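Local coordinates for protein aminotransferase class-III (Sphaerobacter thermophilus DSM 20745, PDB 6K8H) that belongs to the class-III aminotransferases, a family of the PLP-dependent transferase fold, and binds (5-hydroxy-4,6-dimethylpyridin-3-yl)methyl dihydrogen phosphate at its subunit interface, at residues 88-93 with 101-106; 136-141 with 215-220; 301-306 with 312-317. All coordinates share one frame; numbering follows the deposited sequence.

Contact 1: 88-93 with 101-106; sequences IRQLAD and TEHEIA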
loop_
_atom_site.group_PDB
_atom_site.type_symbol
_atom_site.label_atom_id
_atom_site.label_comp_id
_atom_site.label_asym_id
_atom_site.label_seq_id
_atom_site.Cartn_x
_atom_site.Cartn_y
_atom_site.Cartn_z
ATOM N N ILE B 88 7.958 -1.898 20.794
ATOM C CA ILE B 88 7.294 -2.416 22.024
ATOM C C ILE B 88 6.845 -1.225 22.881
ATOM O O ILE B 88 5.742 -1.280 23.411
ATOM C CB ILE B 88 8.215 -3.407 22.754
ATOM C CG1 ILE B 88 8.283 -4.735 21.997
ATOM C CG2 ILE B 88 7.773 -3.591 24.192
ATOM C CD1 ILE B 88 9.398 -5.640 22.436
ATOM N N ARG B 89 7.670 -0.183 22.986
ATOM C CA ARG B 89 7.250 1.024 23.694
ATOM C C ARG B 89 5.973 1.596 23.087
ATOM O O ARG B 89 5.052 2.001 23.814
ATOM C CB ARG B 89 8.356 2.085 23.666
ATOM C CG ARG B 89 9.385 1.993 24.783
ATOM C CD ARG B 89 10.173 3.297 24.909
ATOM N NE ARG B 89 11.048 3.540 23.761
ATOM C CZ ARG B 89 12.231 2.949 23.583
ATOM N NH1 ARG B 89 12.682 2.076 24.478
ATOM N NH2 ARG B 89 12.971 3.225 22.509
ATOM N N GLN B 90 5.903 1.633 21.749
ATOM C CA GLN B 90 4.741 2.231 21.088
ATOM C C GLN B 90 3.490 1.384 21.273
ATOM O O GLN B 90 2.384 1.924 21.404
ATOM C CB GLN B 90 5.013 2.433 19.596
ATOM C CG GLN B 90 3.856 3.110 18.863
ATOM C CD GLN B 90 3.524 4.463 19.450
ATOM O OE1 GLN B 90 4.418 5.246 19.777
ATOM N NE2 GLN B 90 2.237 4.752 19.584
ATOM N N LEU B 91 3.650 0.056 21.291
ATOM C CA LEU B 91 2.497 -0.845 21.369
ATOM C C LEU B 91 1.653 -0.547 22.595
ATOM O O LEU B 91 0.418 -0.647 22.550
ATOM C CB LEU B 91 2.945 -2.302 21.410
ATOM C CG LEU B 91 3.593 -2.965 20.198
ATOM C CD1 LEU B 91 3.903 -4.419 20.511
ATOM C CD2 LEU B 91 2.689 -2.879 19.005
ATOM N N ALA B 92 2.304 -0.167 23.694
ATOM C CA ALA B 92 1.586 0.198 24.907
ATOM C C ALA B 92 0.697 1.424 24.701
ATOM O O ALA B 92 -0.254 1.620 25.464
ATOM C CB ALA B 92 2.587 0.445 26.033
ATOM N N ASP B 93 0.994 2.259 23.703
ATOM C CA ASP B 93 0.229 3.475 23.436
ATOM C C ASP B 93 -0.862 3.293 22.387
ATOM O O ASP B 93 -1.741 4.149 22.282
ATOM C CB ASP B 93 1.161 4.606 22.972
ATOM C CG ASP B 93 1.944 5.234 24.113
ATOM O OD1 ASP B 93 1.664 4.905 25.288
ATOM O OD2 ASP B 93 2.840 6.066 23.833
ATOM N N THR B 101 -0.270 12.156 14.634
ATOM C CA THR B 101 0.541 11.997 15.861
ATOM C C THR B 101 1.894 12.672 15.653
ATOM O O THR B 101 2.294 12.872 14.500
ATOM C CB THR B 101 0.772 10.530 16.240
ATOM O OG1 THR B 101 1.881 10.019 15.506
ATOM C CG2 THR B 101 -0.452 9.662 16.053
ATOM N N GLU B 102 2.541 13.032 16.753
ATOM C CA GLU B 102 3.862 13.644 16.695
ATOM C C GLU B 102 4.881 12.751 15.984
ATOM O O GLU B 102 5.885 13.257 15.471
ATOM C CB GLU B 102 4.324 13.965 18.118
ATOM C CG GLU B 102 5.672 14.682 18.223
ATOM C CD GLU B 102 5.997 15.081 19.654
ATOM O OE1 GLU B 102 5.124 14.894 20.534
ATOM O OE2 GLU B 102 7.117 15.591 19.897
ATOM N N HIS B 103 4.644 11.431 15.943
ATOM C CA HIS B 103 5.626 10.516 15.358
ATOM C C HIS B 103 5.832 10.785 13.870
ATOM O O HIS B 103 6.966 10.712 13.365
ATOM C CB HIS B 103 5.182 9.067 15.593
ATOM C CG HIS B 103 4.872 8.753 17.025
ATOM N ND1 HIS B 103 5.852 8.577 17.980
ATOM C CD2 HIS B 103 3.691 8.582 17.665
ATOM C CE1 HIS B 103 5.289 8.305 19.144
ATOM N NE2 HIS B 103 3.977 8.305 18.982
ATOM N N GLU B 104 4.743 11.121 13.174
ATOM C CA GLU B 104 4.827 11.445 11.724
ATOM C C GLU B 104 5.695 12.700 11.567
ATOM O O GLU B 104 6.491 12.755 10.644
ATOM C CB GLU B 104 3.433 11.602 11.110
ATOM C CG GLU B 104 2.681 12.835 11.555
ATOM C CD GLU B 104 1.209 12.859 11.161
ATOM O OE1 GLU B 104 0.528 11.845 11.382
ATOM O OE2 GLU B 104 0.761 13.891 10.636
ATOM N N ILE B 105 5.542 13.664 12.471
ATOM C CA ILE B 105 6.356 14.877 12.411
ATOM C C ILE B 105 7.819 14.541 12.613
ATOM O O ILE B 105 8.691 15.094 11.939
ATOM C CB ILE B 105 5.882 15.909 13.448
ATOM C CG1 ILE B 105 4.392 16.193 13.260
ATOM C CG2 ILE B 105 6.722 17.191 13.312
ATOM C CD1 ILE B 105 3.803 17.103 14.319
ATOM N N ALA B 106 8.117 13.658 13.570
ATOM C CA ALA B 106 9.511 13.333 13.869
ATOM C C ALA B 106 10.202 12.701 12.663
ATOM O O ALA B 106 11.318 13.101 12.278
ATOM C CB ALA B 106 9.570 12.398 15.077
HETATM O O HOH W 1 1.925 7.132 20.767
#
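Q90 and H103 reach for each other from opposite directions, and theirs is the contact that joins 88-93 to 101-106. The amide oxygen OE1 of Q90 lies 3.2 Å from NE2 of H103, at an angle too poor for a hydrogen bond, with the amide and imidazole planes 79° apart. Water 1 makes the link instead: it accepts from NE2 of Q90 at 2.7 Å and is hydrogen-bonded to NE2 of H103 at 3.0 Å. OD2 of D93 takes a weak bond from the same water. In Q90, CG stands anti to the backbone N (chi1 -178°) and the chain then bends at chi2, which turns the amide toward the imidazole; its NE2 also bonds to the carbonyl of G94. The two segments lie on helix 81-91 and helix 102-114, successive along the chain and joined by a short connection without helix or strand. T101 is the N-cap of the second helix: its OG1 accepts from N of H103 at 3.1 Å, and OE1 of E104 accepts a weak bond from N of T101, completing a capping box. P322, M325 and V326 of helix 322-334 pack against the H103 side chain, and E102 forms a salt bridge with R25 of the second subunit.

Contact 2: 136-141 with 215-220; sequences KAARAY and ELAAVL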
loop_
_atom_site.group_PDB
_atom_site.type_symbol
_atom_site.label_atom_id
_atom_site.label_comp_id
_atom_site.label_asym_id
_atom_site.label_seq_id
_atom_site.Cartn_x
_atom_site.Cartn_y
_atom_site.Cartn_z
ATOM N N LYS B 136 0.422 11.064 -9.353
ATOM C CA LYS B 136 -0.847 11.818 -9.176
ATOM C C LYS B 136 -0.550 13.280 -8.818
ATOM O O LYS B 136 -1.217 14.166 -9.344
ATOM C CB LYS B 136 -1.740 11.090 -8.172
ATOM C CG LYS B 136 -2.335 9.794 -8.703
ATOM C CD LYS B 136 -2.941 8.898 -7.655
ATOM C CE LYS B 136 -3.919 9.598 -6.741
ATOM N NZ LYS B 136 -5.322 9.405 -7.169
ATOM N N ALA B 137 0.443 13.512 -7.966
ATOM C CA ALA B 137 0.791 14.881 -7.615
ATOM C C ALA B 137 1.247 15.645 -8.845
ATOM O O ALA B 137 0.870 16.808 -9.036
ATOM C CB ALA B 137 1.880 14.905 -6.539
ATOM N N ALA B 138 2.059 14.999 -9.692
ATOM C CA ALA B 138 2.547 15.657 -10.899
ATOM C C ALA B 138 1.410 15.978 -11.855
ATOM O O ALA B 138 1.396 17.049 -12.481
ATOM C CB ALA B 138 3.595 14.788 -11.591
ATOM N N ARG B 139 0.459 15.056 -12.007
ATOM C CA ARG B 139 -0.711 15.364 -12.826
ATOM C C ARG B 139 -1.475 16.560 -12.264
ATOM O O ARG B 139 -1.903 17.439 -13.020
ATOM C CB ARG B 139 -1.632 14.149 -12.937
ATOM C CG ARG B 139 -1.085 12.988 -13.781
ATOM C CD ARG B 139 -2.213 12.200 -14.446
ATOM N NE ARG B 139 -1.819 10.832 -14.814
ATOM C CZ ARG B 139 -2.057 9.757 -14.065
ATOM N NH1 ARG B 139 -2.676 9.881 -12.899
ATOM N NH2 ARG B 139 -1.672 8.555 -14.474
ATOM N N ALA B 140 -1.676 16.605 -10.942
ATOM C CA ALA B 140 -2.439 17.708 -10.355
ATOM C C ALA B 140 -1.692 19.023 -10.460
ATOM O O ALA B 140 -2.311 20.086 -10.577
ATOM C CB ALA B 140 -2.758 17.423 -8.882
ATOM N N TYR B 141 -0.367 18.971 -10.361
ATOM C CA TYR B 141 0.433 20.180 -10.377
ATOM C C TYR B 141 0.503 20.756 -11.785
ATOM O O TYR B 141 0.282 21.953 -11.989
ATOM C CB TYR B 141 1.839 19.874 -9.852
ATOM C CG TYR B 141 2.700 21.099 -9.805
ATOM C CD1 TYR B 141 2.528 22.055 -8.816
ATOM C CD2 TYR B 141 3.654 21.322 -10.779
ATOM C CE1 TYR B 141 3.304 23.214 -8.790
ATOM C CE2 TYR B 141 4.432 22.456 -10.765
ATOM C CZ TYR B 141 4.257 23.400 -9.774
ATOM O OH TYR B 141 5.052 24.523 -9.785
ATOM N N GLU B 215 2.311 17.212 -23.240
ATOM C CA GLU B 215 1.431 16.215 -22.560
ATOM C C GLU B 215 2.103 15.518 -21.361
ATOM O O GLU B 215 1.418 14.732 -20.686
ATOM C CB GLU B 215 1.055 15.086 -23.528
ATOM C CG GLU B 215 1.004 15.477 -24.995
ATOM C CD GLU B 215 1.110 14.328 -25.987
ATOM O OE1 GLU B 215 0.716 13.201 -25.638
ATOM O OE2 GLU B 215 1.600 14.562 -27.109
ATOM N N LEU B 216 3.370 15.811 -21.071
ATOM C CA LEU B 216 4.084 15.033 -20.061
ATOM C C LEU B 216 4.001 15.756 -18.725
ATOM O O LEU B 216 4.612 16.817 -18.542
ATOM C CB LEU B 216 5.540 14.834 -20.465
ATOM C CG LEU B 216 5.922 13.662 -21.365
ATOM C CD1 LEU B 216 7.411 13.695 -21.690
ATOM C CD2 LEU B 216 5.535 12.336 -20.696
ATOM N N ALA B 217 3.264 15.162 -17.777
ATOM C CA ALA B 217 3.263 15.656 -16.400
ATOM C C ALA B 217 4.574 15.358 -15.677
ATOM O O ALA B 217 5.044 16.175 -14.876
ATOM C CB ALA B 217 2.106 15.037 -15.619
ATOM N N ALA B 218 5.172 14.193 -15.927
ATOM C CA ALA B 218 6.324 13.764 -15.150
ATOM C C ALA B 218 7.221 12.832 -15.954
ATOM O O ALA B 218 6.768 12.129 -16.866
ATOM C CB ALA B 218 5.904 13.025 -13.872
ATOM N N VAL B 219 8.498 12.822 -15.578
ATOM C CA VAL B 219 9.445 11.759 -15.926
ATOM C C VAL B 219 9.827 11.053 -14.629
ATOM O O VAL B 219 10.296 11.695 -13.681
ATOM C CB VAL B 219 10.702 12.295 -16.628
ATOM C CG1 VAL B 219 11.706 11.153 -16.827
ATOM C CG2 VAL B 219 10.379 12.965 -17.953
ATOM N N LEU B 220 9.633 9.740 -14.583
ATOM C CA LEU B 220 9.944 8.940 -13.405
ATOM C C LEU B 220 11.208 8.146 -13.690
ATOM O O LEU B 220 11.291 7.470 -14.722
ATOM C CB LEU B 220 8.772 8.014 -13.074
ATOM C CG LEU B 220 8.924 6.860 -12.096
ATOM C CD1 LEU B 220 8.953 7.403 -10.673
ATOM C CD2 LEU B 220 7.768 5.902 -12.319
#
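Helix 136-141 and strand 216-220 run roughly antiparallel, 149° between their directions, and their axes approach to 7.0 Å, with R139 and A217 nearest by CA. Such a short separation goes with the small residues that meet here. CB of A138 points at the strand and touches CB of A218 at 3.7 Å; it lies 4.3 Å from CB of A217. The methyl of A217 in turn sits against the helix backbone, 3.8 Å from O of A138 and 4.0 Å from N of R139, so it packs on the peptide link between these two residues. R139 adds its aliphatic part, CG passing 4.2 Å from CB of A217, while the guanidinium group then runs on away from the strand to other partners: D159 of the second subunit in a salt bridge, and the ring of F160 in a cation-pi contact, with NE bonding to the carbonyl of P145. The strand belongs to the central seven-stranded mixed sheet of the PLP-dependent transferase fold, between strands 251-255 and 146-150, and helix 127-142 lies across one face of it. V251 and I253 of the neighbouring strand extend the apolar surface under A138 and A218. No hydrogen bond crosses between the two segments; the helix is held to the sheet here by close apolar packing of alanines, to which R139 lends carbon while its polar end serves partners in both subunits.

Contact 3: 301-306 with 312-317; sequences SVFDPT and APHGGT. With PLR ((5-hydroxy-4,6-dimethylpyridin-3-yl)methyl dihydrogen phosphate), chain C.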
loop_
_atom_site.group_PDB
_atom_site.type_symbol
_atom_site.label_atom_id
_atom_site.label_comp_id
_atom_site.label_asym_id
_atom_site.label_seq_id
_atom_site.Cartn_x
_atom_site.Cartn_y
_atom_site.Cartn_z
ATOM N N SER B 301 2.403 21.108 -2.630
ATOM C CA SER B 301 1.223 21.887 -2.250
ATOM C C SER B 301 -0.076 21.353 -2.850
ATOM O O SER B 301 -1.153 21.711 -2.363
ATOM C CB SER B 301 1.409 23.351 -2.647
ATOM O OG SER B 301 1.455 23.464 -4.052
ATOM N N VAL B 302 -0.015 20.501 -3.879
ATOM C CA VAL B 302 -1.239 19.891 -4.404
ATOM C C VAL B 302 -1.948 19.062 -3.338
ATOM O O VAL B 302 -3.146 18.782 -3.464
ATOM C CB VAL B 302 -0.944 19.030 -5.657
ATOM C CG1 VAL B 302 -0.257 19.872 -6.719
ATOM C CG2 VAL B 302 -0.092 17.804 -5.305
ATOM N N PHE B 303 -1.231 18.654 -2.286
ATOM C CA PHE B 303 -1.795 17.865 -1.198
ATOM C C PHE B 303 -2.313 18.701 -0.028
ATOM O O PHE B 303 -2.992 18.158 0.853
ATOM C CB PHE B 303 -0.738 16.911 -0.651
ATOM C CG PHE B 303 -0.298 15.861 -1.617
ATOM C CD1 PHE B 303 -1.184 14.895 -2.074
ATOM C CD2 PHE B 303 1.021 15.811 -2.041
ATOM C CE1 PHE B 303 -0.759 13.913 -2.951
ATOM C CE2 PHE B 303 1.450 14.826 -2.915
ATOM C CZ PHE B 303 0.554 13.879 -3.369
ATOM N N ASP B 304 -1.978 19.977 0.024
ATOM C CA ASP B 304 -2.267 20.816 1.183
ATOM C C ASP B 304 -3.773 20.991 1.354
ATOM O O ASP B 304 -4.422 21.559 0.465
ATOM C CB ASP B 304 -1.572 22.171 0.976
ATOM C CG ASP B 304 -1.678 23.099 2.179
ATOM O OD1 ASP B 304 -2.521 22.872 3.060
ATOM O OD2 ASP B 304 -0.911 24.086 2.221
ATOM N N PRO B 305 -4.365 20.545 2.463
ATOM C CA PRO B 305 -5.811 20.705 2.650
ATOM C C PRO B 305 -6.205 21.983 3.368
ATOM O O PRO B 305 -7.397 22.193 3.602
ATOM C CB PRO B 305 -6.162 19.480 3.506
ATOM C CG PRO B 305 -4.938 19.363 4.433
ATOM C CD PRO B 305 -3.748 19.810 3.589
ATOM N N THR B 306 -5.245 22.816 3.751
ATOM C CA THR B 306 -5.577 24.092 4.352
ATOM C C THR B 306 -5.874 25.070 3.222
ATOM O O THR B 306 -5.321 24.957 2.125
ATOM C CB THR B 306 -4.429 24.602 5.227
ATOM O OG1 THR B 306 -3.396 25.116 4.386
ATOM C CG2 THR B 306 -3.843 23.468 6.075
ATOM N N ALA B 312 -5.104 17.438 -4.939
ATOM C CA ALA B 312 -4.899 15.991 -4.975
ATOM C C ALA B 312 -5.237 15.399 -3.612
ATOM O O ALA B 312 -4.406 15.446 -2.690
ATOM C CB ALA B 312 -3.452 15.658 -5.351
ATOM N N PRO B 313 -6.443 14.822 -3.443
ATOM C CA PRO B 313 -6.813 14.194 -2.180
ATOM C C PRO B 313 -5.871 13.011 -1.927
ATOM O O PRO B 313 -5.498 12.353 -2.866
ATOM C CB PRO B 313 -8.240 13.689 -2.423
ATOM C CG PRO B 313 -8.737 14.515 -3.586
ATOM C CD PRO B 313 -7.514 14.799 -4.426
ATOM N N HIS B 314 -5.459 12.822 -0.674
ATOM C CA HIS B 314 -4.591 11.668 -0.343
ATOM C C HIS B 314 -4.939 11.085 1.028
ATOM O O HIS B 314 -4.342 11.499 2.011
ATOM C CB HIS B 314 -3.104 11.995 -0.493
ATOM C CG HIS B 314 -2.230 10.893 -0.000
ATOM N ND1 HIS B 314 -1.140 11.114 0.799
ATOM C CD2 HIS B 314 -2.308 9.561 -0.167
ATOM C CE1 HIS B 314 -0.569 9.964 1.087
ATOM N NE2 HIS B 314 -1.273 8.995 0.512
ATOM N N GLY B 315 -5.870 10.135 1.041
ATOM C CA GLY B 315 -6.263 9.390 2.245
ATOM C C GLY B 315 -5.377 8.165 2.430
ATOM O O GLY B 315 -4.412 7.995 1.683
ATOM N N GLY B 316 -5.699 7.329 3.410
ATOM C CA GLY B 316 -4.914 6.110 3.669
ATOM C C GLY B 316 -5.042 5.756 5.134
ATOM O O GLY B 316 -4.446 6.448 5.966
ATOM N N THR B 317 -5.726 4.656 5.415
ATOM C CA THR B 317 -6.060 4.281 6.809
ATOM C C THR B 317 -4.803 4.131 7.663
ATOM O O THR B 317 -4.824 4.622 8.792
ATOM C CB THR B 317 -6.806 2.944 6.818
ATOM O OG1 THR B 317 -8.036 3.114 6.119
ATOM C CG2 THR B 317 -7.045 2.410 8.212
HETATM N N1 PLR C . -12.501 0.810 0.248
HETATM C C2 PLR C . -13.282 1.178 1.259
HETATM C C2A PLR C . -14.738 0.852 1.206
HETATM C C3 PLR C . -12.743 1.852 2.363
HETATM O O3 PLR C . -13.571 2.208 3.366
HETATM C C4 PLR C . -11.365 2.146 2.392
HETATM C C4A PLR C . -10.790 2.836 3.551
HETATM C C5 PLR C . -10.570 1.737 1.314
HETATM C C6 PLR C . -11.181 1.089 0.275
HETATM C C5A PLR C . -9.098 2.031 1.266
HETATM O O4P PLR C . -8.310 1.298 2.255
HETATM P P PLR C . -6.918 1.941 2.742
HETATM O O1P PLR C . -7.263 3.195 3.487
HETATM O O2P PLR C . -6.270 0.917 3.613
HETATM O O3P PLR C . -6.169 2.224 1.480
HETATM O O HOH W 2 -4.306 16.026 0.635
#
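F303 lays its ring beside the backbone of 312-317, CD1 coming within 3.3 Å of O of A312 and 3.8 Å of CB of H314. The ring meets the H314 imidazole obliquely, planes 57° apart and centroids 5.8 Å from each other. CG2 of V302 rests over one face of the phenyl, offset toward its rim, and also touches CB of A312 at 4.0 Å. The backbones are tied by one hydrogen bond, N of A312 to O of V302 (2.8 Å, 158° at the hydrogen). A chi1 of 173° puts the H314 ring on the far side from its own N; the imidazole leads away from 301-306, and its ND1 bonds to R122. Both segments belong to the long loop between helices 297-300 and 322-334, and the second leads into a ligand site at the subunit interface. There T317 grips O1P of PLR twice, through its backbone N at 2.9 Å and through OG1 at 2.7 Å, while the backbone N-H groups of G127 and T128 of the second subunit bond to the same ligand. Apolar packing and one backbone hydrogen bond thus join the loop to itself at one end, while at the other both subunits supply donors to PLR, those of the second probably also at its phosphate.

Contacts 2 and 3 are buried and touch: A137 of helix 127-142 packs on V302 and F303, and A140 on A312, so this helix has the central sheet on one side and the loop of contact 3 on another. Contact 1 stands apart, only partly buried, its nearest atoms about 9 Å from contact 3 and about 17 Å from contact 2. Helix 322-334, into which the loop of contact 3 leads, packs on Q90 and H103 of contact 1. The chemistry changes with place: a water between polar side chains in contact 1, alanine methyls against each other and against helix backbone in contact 2, and apolar packing with a backbone bond in contact 3. All three touch the second subunit.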